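Local coordinates for protein Cel44C (Paenibacillus polymyxa, PDB 2YIH) that hydrolyses beta-glucan chains such as xyloglucan and cellulose as a glycoside hydrolase of family 44, here its calcium-bound catalytic part, at residues A[22-27]-A[384-389]; A[106-111]-A[180-185]; A[227-232]-A[278-283]; A[362-367]-A[396-401]. The protein carries 8 engineered substitutions. All coordinates share one frame; numbering follows the deposited sequence.

Contact 1. Residues A[22-27]-A[384-389]; sequences PISPYI and DVYMAN
Tyr26 sets the rim of its ring against the face of Tyr386 in an offset edge-to-face pair, the planes 88° apart and the centroids 5.5 Å from each other. The two side chains run in the same direction, so that Tyr26 CD2 comes 3.7 Å from Tyr386 CE1. Met387 fills the side of Tyr26 next to its CB: a turn about its SD bond (chi3 -68°) brings CE to 3.7 Å from Tyr26 CB, in the angle between CB and CG. Another bump is Ile27 CG2, received between Val385 O, 3.2 Å away, and Val385 CG1, while Ala388 CB lies against the backbone of Ile27. Ser24, with OG anti to its backbone N (chi1 178°), reaches Tyr386 O at 2.7 Å and uses a lone pair in the carbonyl plane. A water joins Ser24 N to Val385 O. A leucine in place of Tyr386 would probably leave the edge of Tyr26 without its facing ring and Glu227, which Tyr386 OH binds, without that partner. Ala388 N, on strand 387-390 of the barrel, donates to Tyr26 O at 3.0 Å. Polar bonds at backbone carbonyls thus pin the loop after strand 9-22, and aromatic and aliphatic surfaces pack between them.

Contact 2. Residues A[106-111]-A[180-185]; sequences SLVTLP and KGYALD
Val108 N donates to Gly181 O at 2.9 Å, almost straight at 173°. Val108 is held through both its N-H and its C=O, for its O accepts from Ala183 N at 3.0 Å, that donor lying above the carbonyl plane. Leu110 N then meets Ala183 O nearly head-on. Before the turns that follow them in the chain, strands 106-110 and 181-184 run parallel, 33° apart, as neighbours in the eight-stranded barrel of this family 44 domain. On the Val108 face, Leu110 leans across Tyr182, CD1 lying 3.8 Å from Tyr182 CB, and helices 159-170 and 205-222 cover both residues. The other face is Leu107, Thr109 and Ala183; here Leu107 CD1 reaches over Gly181, 3.5 Å from Gly181 C, where a side chain would crowd it. A water bridges Thr109 OG1 and Asp185 O, each at 2.7 Å, and Thr109 OG1 also hydrogen-bonds Leu45 O. Asp185 CG is anti to the backbone N (chi1 -155°), which brings OD2 to 3.7 Å from Pro111 CA; OD1 receives Thr51 and the indole N-H of Trp191, OD2 the N of Met112 and, weakly, that of Ala113. Three firm hydrogen bonds and a weak one hold the buried carboxylate in place, and the turn after each strand is tied to the other.

Contact 3. Residues A[227-232]-A[278-283]; sequences EVFGPV and LDVFDV. Unlike the reference sequence in segment 227-232: Val228 (reference Ile).
Leu278 opens the contact by laying CD1 against the backbone of Gly230, 3.5 Å from Gly230 N, where that residue has no side chain. Asp279 follows with its carboxylate directed at the other strand: OD2 takes the N-H of Val228 on its anti side at 2.9 Å, almost straight at 171°, and also pairs with Lys220. The same residue's backbone N shares Val228 O with Val280 N, so one carbonyl accepts two peptides. Val280 then stands over the Phe229 ring, its CB 3.8 Å from the ring centroid and 10° off the normal, the two methyls spreading toward opposite rims. An alanine in place of Phe229 would probably open a gap beside Val280 and leave its methyls without the ring they cover. These are the fifth and sixth strands of a TIM barrel, parallel at 38°, with Phe229 and Val280 on one face and Phe281 on the other, where helix 258-273 packs. Phe281 offers a face to Pro231, whose CD lies 4.0 Å from the ring centroid; the peptide before Pro231 is cis. Asp282 points across, CG anti to its backbone N, bringing OD2 to the ring edge of Phe229, 3.6 Å from Phe229 CD2, and alongside Val232, while OD1 binds Thr357. Its backbone N donates to Gly230 O from well above the carbonyl plane, and its O receives a weak bond from Val232 N at 2.9 Å.

Contact 4. Residues A[362-367]-A[396-401]; sequences GGENDI and GVNNYV. With EDO (1,2-ethanediol), chain J; EDO (1,2-ethanediol), chain O.
Tyr400 packs its ring against the start of helix 367-382, and this is the tight half of the contact. Ile367 CA stands over the face, 3.9 Å from the Tyr400 ring centroid and only 7° off the normal, a CH-pi contact, and Ile367 N lies above the same ring nearer its rim. The backbone carbon of Asn365 comes instead to the ring edge, 3.5 Å from Tyr400 CD2. Farther along the ring, Ile367 CD1 touches Tyr400 CE1 at 3.7 Å; with CG1 anti to the backbone N (chi1 -174°), the branch is carried to that side. Phe480 packs on both residues, and Tyr400 OH reaches the backbone O of Asp481. A hydrogen bond from Tyr400 N to Glu364 O, 3.0 Å long and in the carbonyl plane, helps fix the fit.

The other part of the contact is looser. Glu364 and Asn398 lie side by side with their flat groups 51° apart, Glu364 CB meeting Asn398 CG at 3.7 Å, and Asn365 crosses obliquely past Asn399 near the partly exposed surface. Two ethanediol molecules, probably from the crystallisation liquor, bind at the outer ends: one donates to Asp366 OD1 at 2.6 Å, the other accepts from Gly396 N.

Gly363 to Asp366 form a type I turn, and Asp366 is the N-cap of helix 367-382, its side chain capping a backbone N there. Asn398 holds the N-cap position before helix 399-409, without a capping bond from its side chain, so the arrangement is that of two barrel helices whose N-terminal ends meet through the loop after strand 353-359.

In the fold
Contacts 1, 2 and 3 all belong to the closed eight-stranded parallel barrel. Contacts 2 and 3 follow one another along the chain, centres about 9 Å apart, joined by neighbouring strands 181-184 and 227-233, and both nest inside the long loop that contact 1 closes. Contact 1 lies about 14 Å from contact 3 and about 17 Å from contact 2, centre to centre, and touches both through Met387. Contact 4, whose segments alternate with those of contact 1, stands about 22 to 28 Å from the others, where helices 367-382 and 399-409 begin near the mixed sheet. Contact 1 thus closes the barrel, contacts 2 and 3 join neighbouring strands, and contact 4 faces the second domain.

Contact 1. Residues A[22-27]-A[384-389]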
loop_
_atom_site.group_PDB
_atom_site.type_symbol
_atom_site.label_atom_id
_atom_site.label_comp_id
_atom_site.label_asym_id
_atom_site.label_seq_id
_atom_site.Cartn_x
_atom_site.Cartn_y
_atom_site.Cartn_z
ATOM N N PRO A 22 13.278 9.200 9.182
ATOM C CA PRO A 22 11.997 8.808 9.794
ATOM C C PRO A 22 11.312 7.710 8.993
ATOM O O PRO A 22 11.370 7.705 7.753
ATOM C CB PRO A 22 11.188 10.108 9.781
ATOM C CG PRO A 22 11.796 10.910 8.620
ATOM C CD PRO A 22 13.266 10.560 8.614
ATOM N N ILE A 23 10.783 6.725 9.699
ATOM C CA ILE A 23 9.974 5.679 9.063
ATOM C C ILE A 23 8.517 6.091 9.218
ATOM O O ILE A 23 8.016 6.216 10.341
ATOM C CB ILE A 23 10.172 4.317 9.772
ATOM C CG1 ILE A 23 11.624 3.871 9.645
ATOM C CG2 ILE A 23 9.210 3.260 9.172
ATOM C CD1 ILE A 23 11.990 2.655 10.560
ATOM N N SER A 24 7.845 6.383 8.098
ATOM C CA SER A 24 6.431 6.753 8.172
ATOM C C SER A 24 5.631 5.573 8.709
ATOM O O SER A 24 5.746 4.455 8.173
ATOM C CB SER A 24 5.914 7.119 6.764
ATOM O OG SER A 24 4.536 7.425 6.889
ATOM N N PRO A 25 4.831 5.788 9.768
ATOM C CA PRO A 25 4.141 4.624 10.322
ATOM C C PRO A 25 3.148 4.090 9.328
ATOM O O PRO A 25 2.701 2.959 9.475
ATOM C CB PRO A 25 3.399 5.180 11.566
ATOM C CG PRO A 25 3.466 6.645 11.462
ATOM C CD PRO A 25 4.645 6.999 10.577
ATOM N N TYR A 26 2.783 4.881 8.313
ATOM C CA TYR A 26 1.731 4.374 7.394
ATOM C C TYR A 26 2.221 3.332 6.393
ATOM O O TYR A 26 1.408 2.808 5.598
ATOM C CB TYR A 26 1.039 5.502 6.633
ATOM C CG TYR A 26 0.595 6.628 7.525
ATOM C CD1 TYR A 26 -0.106 6.372 8.719
ATOM C CD2 TYR A 26 0.901 7.945 7.200
ATOM C CE1 TYR A 26 -0.467 7.434 9.564
ATOM C CE2 TYR A 26 0.491 8.999 8.006
ATOM C CZ TYR A 26 -0.193 8.721 9.175
ATOM O OH TYR A 26 -0.561 9.769 9.995
ATOM N N ILE A 27 3.513 2.987 6.452
ATOM C CA ILE A 27 3.987 1.811 5.716
ATOM C C ILE A 27 3.487 0.498 6.340
ATOM O O ILE A 27 3.555 -0.572 5.715
ATOM C CB ILE A 27 5.498 1.798 5.496
ATOM C CG1 ILE A 27 6.254 1.702 6.831
ATOM C CG2 ILE A 27 5.912 3.029 4.685
ATOM C CD1 ILE A 27 7.024 0.461 6.987
ATOM N N ASP A 384 11.809 6.123 1.900
ATOM C CA ASP A 384 11.002 7.344 1.711
ATOM C C ASP A 384 9.618 7.044 1.158
ATOM O O ASP A 384 9.094 7.809 0.341
ATOM C CB ASP A 384 11.735 8.356 0.804
ATOM C CG ASP A 384 13.092 8.785 1.398
ATOM O OD1 ASP A 384 13.090 9.465 2.437
ATOM O OD2 ASP A 384 14.148 8.359 0.880
ATOM N N VAL A 385 9.063 5.893 1.522
ATOM C CA VAL A 385 7.675 5.603 1.162
ATOM C C VAL A 385 6.746 6.067 2.269
ATOM O O VAL A 385 6.959 5.758 3.440
ATOM C CB VAL A 385 7.495 4.095 0.872
ATOM C CG1 VAL A 385 6.011 3.760 0.593
ATOM C CG2 VAL A 385 8.401 3.698 -0.317
ATOM N N TYR A 386 5.751 6.876 1.910
ATOM C CA TYR A 386 4.850 7.448 2.893
ATOM C C TYR A 386 3.816 6.447 3.427
ATOM O O TYR A 386 3.478 6.460 4.609
ATOM C CB TYR A 386 4.118 8.625 2.229
ATOM C CG TYR A 386 3.046 9.295 3.061
ATOM C CD1 TYR A 386 3.351 9.879 4.288
ATOM C CD2 TYR A 386 1.760 9.472 2.554
ATOM C CE1 TYR A 386 2.376 10.537 5.052
ATOM C CE2 TYR A 386 0.774 10.143 3.284
ATOM C CZ TYR A 386 1.090 10.705 4.516
ATOM O OH TYR A 386 0.112 11.384 5.224
ATOM N N MET A 387 3.294 5.601 2.554
ATOM C CA MET A 387 2.170 4.750 2.934
ATOM C C MET A 387 2.214 3.507 2.056
ATOM O O MET A 387 2.600 3.578 0.860
ATOM C CB MET A 387 0.831 5.492 2.781
ATOM C CG MET A 387 -0.408 4.663 3.177
ATOM S SD MET A 387 -1.860 5.754 3.110
ATOM C CE MET A 387 -1.557 6.897 4.453
ATOM N N ALA A 388 1.858 2.356 2.638
ATOM C CA ALA A 388 1.843 1.117 1.848
ATOM C C ALA A 388 0.777 0.223 2.425
ATOM O O ALA A 388 0.682 0.105 3.639
ATOM C CB ALA A 388 3.218 0.377 1.899
ATOM N N ASN A 389 0.013 -0.435 1.552
ATOM C CA ASN A 389 -1.175 -1.208 1.974
ATOM C C ASN A 389 -1.169 -2.586 1.280
ATOM O O ASN A 389 -1.298 -2.694 0.058
ATOM C CB ASN A 389 -2.486 -0.434 1.641
ATOM C CG ASN A 389 -2.522 0.935 2.265
ATOM O OD1 ASN A 389 -3.118 1.151 3.368
ATOM N ND2 ASN A 389 -1.893 1.878 1.608
HETATM O O HOH W 1 12.334 8.876 5.575
HETATM O O HOH W 2 8.934 5.797 5.340
#

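Contact 2. Residues A[106-111]-A[180-185]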
loop_
_atom_site.group_PDB
_atom_site.type_symbol
_atom_site.label_atom_id
_atom_site.label_comp_id
_atom_site.label_asym_id
_atom_site.label_seq_id
_atom_site.Cartn_x
_atom_site.Cartn_y
_atom_site.Cartn_z
ATOM N N SER A 106 -7.227 6.763 7.624
ATOM C CA SER A 106 -8.144 6.187 6.648
ATOM C C SER A 106 -7.917 6.818 5.284
ATOM O O SER A 106 -8.029 8.039 5.144
ATOM C CB SER A 106 -9.613 6.488 7.027
ATOM O OG SER A 106 -10.016 5.715 8.156
ATOM N N LEU A 107 -7.708 5.966 4.282
ATOM C CA LEU A 107 -7.679 6.394 2.877
ATOM C C LEU A 107 -8.929 5.870 2.203
ATOM O O LEU A 107 -9.136 4.673 2.143
ATOM C CB LEU A 107 -6.453 5.793 2.190
ATOM C CG LEU A 107 -6.293 5.995 0.664
ATOM C CD1 LEU A 107 -6.351 7.518 0.294
ATOM C CD2 LEU A 107 -4.969 5.381 0.201
ATOM N N VAL A 108 -9.781 6.781 1.738
ATOM C CA VAL A 108 -11.077 6.442 1.163
ATOM C C VAL A 108 -11.096 6.768 -0.355
ATOM O O VAL A 108 -10.846 7.896 -0.781
ATOM C CB VAL A 108 -12.164 7.271 1.892
ATOM C CG1 VAL A 108 -13.543 7.105 1.233
ATOM C CG2 VAL A 108 -12.215 6.875 3.401
ATOM N N THR A 109 -11.431 5.780 -1.164
ATOM C CA THR A 109 -11.510 6.003 -2.608
ATOM C C THR A 109 -12.799 6.727 -2.973
ATOM O O THR A 109 -13.881 6.386 -2.454
ATOM C CB THR A 109 -11.470 4.640 -3.321
ATOM O OG1 THR A 109 -10.229 4.007 -2.980
ATOM C CG2 THR A 109 -11.529 4.772 -4.865
ATOM N N LEU A 110 -12.684 7.606 -3.972
ATOM C CA LEU A 110 -13.832 8.374 -4.518
ATOM C C LEU A 110 -13.949 7.963 -5.969
ATOM O O LEU A 110 -12.957 7.530 -6.576
ATOM C CB LEU A 110 -13.546 9.879 -4.436
ATOM C CG LEU A 110 -13.395 10.389 -2.989
ATOM C CD1 LEU A 110 -13.144 11.886 -3.025
ATOM C CD2 LEU A 110 -14.666 10.096 -2.213
ATOM N N PRO A 111 -15.159 8.069 -6.545
ATOM C CA PRO A 111 -15.352 7.512 -7.908
ATOM C C PRO A 111 -14.977 8.537 -9.001
ATOM O O PRO A 111 -15.324 9.723 -8.873
ATOM C CB PRO A 111 -16.875 7.258 -7.965
ATOM C CG PRO A 111 -17.447 8.348 -7.047
ATOM C CD PRO A 111 -16.424 8.490 -5.902
ATOM N N LYS A 180 -8.482 11.348 6.472
ATOM C CA LYS A 180 -7.282 12.085 6.078
ATOM C C LYS A 180 -6.944 12.048 4.599
ATOM O O LYS A 180 -6.287 12.961 4.089
ATOM C CB LYS A 180 -6.097 11.605 6.905
ATOM C CG LYS A 180 -6.171 12.191 8.333
ATOM C CD LYS A 180 -5.067 11.661 9.224
ATOM C CE LYS A 180 -4.818 12.591 10.415
ATOM N NZ LYS A 180 -6.079 13.120 11.021
ATOM N N GLY A 181 -7.274 10.938 3.943
ATOM C CA GLY A 181 -6.879 10.754 2.547
ATOM C C GLY A 181 -8.029 10.329 1.637
ATOM O O GLY A 181 -8.872 9.518 2.022
ATOM N N TYR A 182 -8.011 10.839 0.400
ATOM C CA TYR A 182 -8.974 10.410 -0.620
ATOM C C TYR A 182 -8.207 10.022 -1.859
ATOM O O TYR A 182 -7.268 10.737 -2.244
ATOM C CB TYR A 182 -9.972 11.526 -0.998
ATOM C CG TYR A 182 -10.864 11.934 0.156
ATOM C CD1 TYR A 182 -11.918 11.140 0.560
ATOM C CD2 TYR A 182 -10.596 13.095 0.879
ATOM C CE1 TYR A 182 -12.685 11.491 1.671
ATOM C CE2 TYR A 182 -11.381 13.469 1.971
ATOM C CZ TYR A 182 -12.452 12.693 2.315
ATOM O OH TYR A 182 -13.231 13.031 3.398
ATOM N N ALA A 183 -8.637 8.936 -2.509
ATOM C CA ALA A 183 -7.951 8.443 -3.699
ATOM C C ALA A 183 -8.854 8.685 -4.903
ATOM O O ALA A 183 -10.096 8.540 -4.808
ATOM C CB ALA A 183 -7.636 6.905 -3.574
ATOM N N LEU A 184 -8.203 9.030 -6.013
ATOM C CA LEU A 184 -8.859 9.304 -7.282
ATOM C C LEU A 184 -9.130 7.965 -7.999
ATOM O O LEU A 184 -8.428 7.584 -8.922
ATOM C CB LEU A 184 -7.999 10.261 -8.142
ATOM C CG LEU A 184 -7.646 11.589 -7.442
ATOM C CD1 LEU A 184 -6.654 12.360 -8.361
ATOM C CD2 LEU A 184 -8.892 12.447 -7.179
ATOM N N ASP A 185 -10.220 7.323 -7.578
ATOM C CA ASP A 185 -10.669 6.037 -8.141
ATOM C C ASP A 185 -9.540 4.987 -7.961
ATOM O O ASP A 185 -8.760 5.058 -6.993
ATOM C CB ASP A 185 -11.093 6.235 -9.600
ATOM C CG ASP A 185 -12.100 5.176 -10.071
ATOM O OD1 ASP A 185 -11.689 4.020 -10.300
ATOM O OD2 ASP A 185 -13.278 5.516 -10.157
HETATM O O HOH W 3 -8.061 9.390 8.784
HETATM O O HOH W 4 -8.069 3.804 -4.656
#

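Contact 3. Residues A[227-232]-A[278-283]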
loop_
_atom_site.group_PDB
_atom_site.type_symbol
_atom_site.label_atom_id
_atom_site.label_comp_id
_atom_site.label_asym_id
_atom_site.label_seq_id
_atom_site.Cartn_x
_atom_site.Cartn_y
_atom_site.Cartn_z
ATOM N N GLU A 227 -5.564 14.763 1.974
ATOM C CA GLU A 227 -4.524 14.381 1.021
ATOM C C GLU A 227 -5.146 13.626 -0.131
ATOM O O GLU A 227 -5.856 12.649 0.084
ATOM C CB GLU A 227 -3.502 13.497 1.713
ATOM C CG GLU A 227 -2.752 14.276 2.818
ATOM C CD GLU A 227 -1.677 13.441 3.480
ATOM O OE1 GLU A 227 -1.978 12.331 3.918
ATOM O OE2 GLU A 227 -0.482 13.839 3.407
ATOM N N VAL A 228 -4.879 14.087 -1.347
ATOM C CA VAL A 228 -5.421 13.435 -2.563
ATOM C C VAL A 228 -4.357 12.528 -3.167
ATOM O O VAL A 228 -3.217 12.973 -3.445
ATOM C CB VAL A 228 -5.922 14.506 -3.580
ATOM C CG1 VAL A 228 -6.116 13.909 -5.010
ATOM C CG2 VAL A 228 -7.212 15.177 -3.024
ATOM N N PHE A 229 -4.740 11.272 -3.403
ATOM C CA PHE A 229 -3.816 10.228 -3.885
ATOM C C PHE A 229 -4.193 9.905 -5.332
ATOM O O PHE A 229 -5.397 9.673 -5.628
ATOM C CB PHE A 229 -4.048 8.924 -3.120
ATOM C CG PHE A 229 -3.506 8.908 -1.718
ATOM C CD1 PHE A 229 -3.929 9.864 -0.771
ATOM C CD2 PHE A 229 -2.630 7.915 -1.334
ATOM C CE1 PHE A 229 -3.450 9.821 0.551
ATOM C CE2 PHE A 229 -2.163 7.829 -0.018
ATOM C CZ PHE A 229 -2.583 8.784 0.916
ATOM N N GLY A 230 -3.202 9.894 -6.214
ATOM C CA GLY A 230 -3.437 9.469 -7.608
ATOM C C GLY A 230 -2.131 9.070 -8.250
ATOM O O GLY A 230 -1.080 9.451 -7.759
ATOM N N PRO A 231 -2.174 8.420 -9.436
ATOM C CA PRO A 231 -3.346 7.982 -10.164
ATOM C C PRO A 231 -3.766 6.553 -9.845
ATOM O O PRO A 231 -4.686 6.043 -10.502
ATOM C CB PRO A 231 -2.913 8.091 -11.660
ATOM C CG PRO A 231 -1.338 8.331 -11.642
ATOM C CD PRO A 231 -0.939 8.111 -10.161
ATOM N N VAL A 232 -3.177 5.943 -8.801
ATOM C CA VAL A 232 -3.581 4.591 -8.343
ATOM C C VAL A 232 -3.311 3.550 -9.464
ATOM O O VAL A 232 -4.193 2.747 -9.852
ATOM C CB VAL A 232 -5.087 4.553 -7.856
ATOM C CG1 VAL A 232 -5.306 3.378 -6.910
ATOM C CG2 VAL A 232 -5.461 5.879 -7.107
ATOM N N LEU A 278 -2.508 17.331 -6.079
ATOM C CA LEU A 278 -1.999 15.978 -5.882
ATOM C C LEU A 278 -1.083 16.003 -4.672
ATOM O O LEU A 278 -0.102 16.733 -4.680
ATOM C CB LEU A 278 -1.217 15.491 -7.112
ATOM C CG LEU A 278 -0.595 14.091 -6.981
ATOM C CD1 LEU A 278 -1.696 13.001 -6.999
ATOM C CD2 LEU A 278 0.396 13.883 -8.102
ATOM N N ASP A 279 -1.372 15.180 -3.661
ATOM C CA ASP A 279 -0.529 15.109 -2.485
ATOM C C ASP A 279 0.368 13.890 -2.489
ATOM O O ASP A 279 1.494 13.950 -1.993
ATOM C CB ASP A 279 -1.393 15.122 -1.224
ATOM C CG ASP A 279 -2.075 16.442 -1.051
ATOM O OD1 ASP A 279 -1.335 17.400 -0.706
ATOM O OD2 ASP A 279 -3.281 16.538 -1.376
ATOM N N VAL A 280 -0.139 12.770 -3.025
ATOM C CA VAL A 280 0.570 11.500 -2.931
ATOM C C VAL A 280 0.464 10.781 -4.264
ATOM O O VAL A 280 -0.652 10.561 -4.760
ATOM C CB VAL A 280 -0.046 10.589 -1.831
ATOM C CG1 VAL A 280 0.774 9.300 -1.650
ATOM C CG2 VAL A 280 -0.182 11.361 -0.473
ATOM N N PHE A 281 1.613 10.417 -4.808
ATOM C CA PHE A 281 1.662 9.674 -6.058
ATOM C C PHE A 281 1.536 8.219 -5.680
ATOM O O PHE A 281 2.309 7.714 -4.857
ATOM C CB PHE A 281 2.961 9.950 -6.819
ATOM C CG PHE A 281 2.981 9.320 -8.195
ATOM C CD1 PHE A 281 2.391 9.966 -9.270
ATOM C CD2 PHE A 281 3.545 8.057 -8.387
ATOM C CE1 PHE A 281 2.366 9.356 -10.552
ATOM C CE2 PHE A 281 3.530 7.443 -9.649
ATOM C CZ PHE A 281 2.920 8.095 -10.727
ATOM N N ASP A 282 0.496 7.578 -6.231
ATOM C CA ASP A 282 -0.110 6.353 -5.690
ATOM C C ASP A 282 0.015 5.266 -6.776
ATOM O O ASP A 282 -0.490 5.446 -7.885
ATOM C CB ASP A 282 -1.584 6.684 -5.419
ATOM C CG ASP A 282 -2.389 5.514 -4.845
ATOM O OD1 ASP A 282 -2.056 4.349 -5.136
ATOM O OD2 ASP A 282 -3.378 5.767 -4.131
ATOM N N VAL A 283 0.788 4.218 -6.489
ATOM C CA VAL A 283 0.896 3.047 -7.383
ATOM C C VAL A 283 0.527 1.727 -6.685
ATOM O O VAL A 283 0.570 1.608 -5.454
ATOM C CB VAL A 283 2.325 2.912 -7.959
ATOM C CG1 VAL A 283 2.691 4.148 -8.773
ATOM C CG2 VAL A 283 3.349 2.664 -6.855
#

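Contact 4. Residues A[362-367]-A[396-401]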
loop_
_atom_site.group_PDB
_atom_site.type_symbol
_atom_site.label_atom_id
_atom_site.label_comp_id
_atom_site.label_asym_id
_atom_site.label_seq_id
_atom_site.Cartn_x
_atom_site.Cartn_y
_atom_site.Cartn_z
ATOM N N GLY A 362 2.800 -12.692 -2.481
ATOM C CA GLY A 362 2.284 -14.064 -2.521
ATOM C C GLY A 362 2.872 -14.937 -1.394
ATOM O O GLY A 362 3.445 -14.427 -0.426
ATOM N N GLY A 363 2.688 -16.248 -1.493
ATOM C CA GLY A 363 3.173 -17.147 -0.427
ATOM C C GLY A 363 2.586 -16.802 0.936
ATOM O O GLY A 363 3.292 -16.838 1.962
ATOM N N GLU A 364 1.276 -16.541 0.955
ATOM C CA GLU A 364 0.605 -15.946 2.118
ATOM C C GLU A 364 0.692 -16.835 3.341
ATOM O O GLU A 364 0.670 -16.353 4.457
ATOM C CB GLU A 364 -0.879 -15.683 1.791
ATOM C CG GLU A 364 -1.058 -14.654 0.681
ATOM C CD GLU A 364 -0.993 -15.225 -0.745
ATOM O OE1 GLU A 364 -0.709 -16.424 -0.955
ATOM O OE2 GLU A 364 -1.195 -14.433 -1.674
ATOM N N ASN A 365 0.668 -18.153 3.113
ATOM C CA ASN A 365 0.712 -19.116 4.192
ATOM C C ASN A 365 1.982 -19.958 4.083
ATOM O O ASN A 365 2.014 -21.134 4.491
ATOM C CB ASN A 365 -0.554 -19.974 4.157
ATOM C CG ASN A 365 -1.758 -19.195 4.564
ATOM O OD1 ASN A 365 -2.661 -18.937 3.747
ATOM N ND2 ASN A 365 -1.761 -18.748 5.786
ATOM N N ASP A 366 3.046 -19.334 3.579
ATOM C CA ASP A 366 4.360 -20.008 3.492
ATOM C C ASP A 366 5.453 -19.135 4.089
ATOM O O ASP A 366 5.392 -17.910 4.007
ATOM C CB ASP A 366 4.729 -20.270 2.034
ATOM C CG ASP A 366 5.957 -21.186 1.910
ATOM O OD1 ASP A 366 5.823 -22.394 2.244
ATOM O OD2 ASP A 366 7.056 -20.711 1.531
ATOM N N ILE A 367 6.439 -19.761 4.726
ATOM C CA ILE A 367 7.526 -18.991 5.305
ATOM C C ILE A 367 8.164 -18.058 4.265
ATOM O O ILE A 367 8.588 -16.958 4.624
ATOM C CB ILE A 367 8.605 -19.939 5.940
ATOM C CG1 ILE A 367 9.716 -19.172 6.690
ATOM C CG2 ILE A 367 9.188 -20.873 4.883
ATOM C CD1 ILE A 367 9.219 -18.229 7.785
ATOM N N GLY A 396 -9.225 -15.862 3.188
ATOM C CA GLY A 396 -9.037 -16.573 4.476
ATOM C C GLY A 396 -7.757 -16.118 5.143
ATOM O O GLY A 396 -7.258 -15.030 4.842
ATOM N N VAL A 397 -7.206 -16.927 6.051
ATOM C CA VAL A 397 -6.002 -16.454 6.776
ATOM C C VAL A 397 -4.817 -16.273 5.820
ATOM O O VAL A 397 -4.717 -16.943 4.798
ATOM C CB VAL A 397 -5.607 -17.373 7.951
ATOM C CG1 VAL A 397 -6.743 -17.426 8.982
ATOM C CG2 VAL A 397 -5.229 -18.755 7.463
ATOM N N ASN A 398 -3.964 -15.312 6.142
ATOM C CA ASN A 398 -2.685 -15.140 5.440
ATOM C C ASN A 398 -1.643 -15.124 6.566
ATOM O O ASN A 398 -1.076 -14.090 6.908
ATOM C CB ASN A 398 -2.641 -13.800 4.690
ATOM C CG ASN A 398 -3.544 -13.758 3.422
ATOM O OD1 ASN A 398 -4.361 -14.695 3.113
ATOM N ND2 ASN A 398 -3.451 -12.647 2.713
ATOM N N ASN A 399 -1.362 -16.307 7.080
ATOM C CA ASN A 399 -0.699 -16.429 8.381
ATOM C C ASN A 399 0.696 -15.840 8.382
ATOM O O ASN A 399 1.102 -15.261 9.372
ATOM C CB ASN A 399 -0.620 -17.893 8.820
ATOM C CG ASN A 399 -1.971 -18.441 9.227
ATOM O OD1 ASN A 399 -2.747 -17.782 9.949
ATOM N ND2 ASN A 399 -2.296 -19.612 8.701
ATOM N N TYR A 400 1.440 -16.038 7.293
ATOM C CA TYR A 400 2.837 -15.568 7.279
ATOM C C TYR A 400 2.967 -14.089 6.915
ATOM O O TYR A 400 3.933 -13.415 7.334
ATOM C CB TYR A 400 3.726 -16.485 6.437
ATOM C CG TYR A 400 4.254 -17.684 7.214
ATOM C CD1 TYR A 400 5.237 -17.526 8.188
ATOM C CD2 TYR A 400 3.696 -18.963 7.023
ATOM C CE1 TYR A 400 5.743 -18.615 8.898
ATOM C CE2 TYR A 400 4.192 -20.063 7.721
ATOM C CZ TYR A 400 5.163 -19.876 8.687
ATOM O OH TYR A 400 5.653 -20.962 9.392
ATOM N N VAL A 401 1.965 -13.533 6.215
ATOM C CA VAL A 401 1.928 -12.066 6.055
ATOM C C VAL A 401 1.637 -11.406 7.395
ATOM O O VAL A 401 2.298 -10.438 7.783
ATOM C CB VAL A 401 0.908 -11.645 4.965
ATOM C CG1 VAL A 401 0.795 -10.087 4.914
ATOM C CG2 VAL A 401 1.385 -12.178 3.621
HETATM C C1 EDO J . 10.000 -23.969 2.722
HETATM O O1 EDO J . 10.230 -25.289 2.238
HETATM C C2 EDO J . 8.567 -23.916 3.213
HETATM O O2 EDO J . 7.692 -24.222 2.124
HETATM C C1 EDO O . -12.614 -14.011 5.029
HETATM O O1 EDO O . -12.439 -15.331 5.543
HETATM C C2 EDO O . -11.264 -13.489 4.564
HETATM O O2 EDO O . -11.111 -13.798 3.175
#